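Local coordinates for ditrans,polycis-undecaprenyl-diphosphate synthase ((2E,6E)-farnesyl-diphosphate specific) (Acinetobacter baumannii, PDB 6ACS) that catalyses cis-prenyl chain elongation to make undecaprenyl diphosphate, probably from farnesyl diphosphate and isopentenyl diphosphate, as precursor of the bacterial cell-wall carrier lipid, at the interface of chains A and B. Coordinates in Å, arbitrary orientation; residue numbers count along the deposited sequence, not the author numbering. Chains: chain A/B, Ditrans,polycis-undecaprenyl-diphosphate synthase ((2E,6E)-farnesyl-diphosphate specific).

The interface of chains A and B. Residues chain A 148, 151-152; chain B 161-162.
The helix of residues 139-155 in one subunit meets the short 3-10 helix 161-163 of the other at the dimer interface, where the face formed by A:Lys148, A:Ala151 and A:Gln152 receives B:Ala161 and B:Asp162. B:Ala161 points its methyl group at this helix. Its CB lies 3.7 Å from CG of A:Gln152, in the aliphatic part of that side chain. The same methyl is 3.8 Å from CB of A:Ala151. The small side chains of A:Ala151 and B:Ala161 probably let the two backbones come close.

A:Lys148 touches B:Ala161 with the middle of its chain. CG of A:Lys148 stands anti to its own backbone N (chi1 175°), which carries the chain alongside the partner, and it packs 3.4 Å from the carbonyl O of B:Ala161. The chain then bends at chi3. The terminal amine NZ of A:Lys148 stays 6.2 Å from the carboxylate OD1 of B:Asp162, so any attraction between them would be long-range.

Beyond its CG, A:Gln152 runs extended and brings its amide to B:Asp162. The amide nitrogen NE2 of A:Gln152 donates a hydrogen bond to OD1 of B:Asp162 at 3.3 Å, with 160° at the hydrogen. The acceptor lies in the amide plane. The N-H approaches OD1 nearly along its C-O axis, and the amide and carboxylate planes are almost perpendicular, 87° apart. B:Asp162 is poorly ordered, so this long bond is probably a modest restraint.

Two-fold symmetry repeats the patch with the chains exchanged. The centre of the patch is about 27 Å from A:Asn66 and about 34 Å from A:Asp18, both predicted catalytic residues. It probably contributes to holding the homodimer together.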
# COMPACT_ATOMS: atom_id res chain seq x y z
N LYS A 148 -7.31 -7.94 -14.80
CA LYS A 148 -7.36 -8.48 -16.16
C LYS A 148 -7.83 -9.93 -16.16
O LYS A 148 -8.68 -10.32 -16.97
CB LYS A 148 -5.97 -8.36 -16.81
CG LYS A 148 -5.90 -9.00 -18.20
CD LYS A 148 -4.49 -8.96 -18.77
CE LYS A 148 -3.64 -10.12 -18.21
NZ LYS A 148 -2.45 -10.46 -19.05
N ALA A 151 -11.52 -10.08 -15.52
CA ALA A 151 -12.29 -9.70 -16.70
C ALA A 151 -12.24 -10.78 -17.77
O ALA A 151 -13.23 -10.98 -18.48
CB ALA A 151 -11.79 -8.37 -17.27
N GLN A 152 -11.11 -11.46 -17.92
CA GLN A 152 -11.04 -12.57 -18.87
C GLN A 152 -12.01 -13.68 -18.50
O GLN A 152 -12.69 -14.25 -19.37
CB GLN A 152 -9.61 -13.10 -18.95
CG GLN A 152 -8.64 -12.11 -19.64
CD GLN A 152 -7.18 -12.51 -19.51
OE1 GLN A 152 -6.77 -13.11 -18.52
NE2 GLN A 152 -6.37 -12.17 -20.51
N ALA B 161 -10.62 -7.47 -22.58
CA ALA B 161 -9.94 -7.72 -21.31
C ALA B 161 -8.43 -7.70 -21.48
O ALA B 161 -7.70 -7.37 -20.53
CB ALA B 161 -10.40 -9.06 -20.74
N ASP B 162 -7.93 -8.00 -22.68
CA ASP B 162 -6.49 -7.97 -22.92
C ASP B 162 -5.90 -6.57 -22.81
O ASP B 162 -4.68 -6.45 -22.64
CB ASP B 162 -6.19 -8.55 -24.30
CG ASP B 162 -6.62 -9.99 -24.43
OD1 ASP B 162 -6.85 -10.64 -23.38
OD2 ASP B 162 -6.72 -10.49 -25.58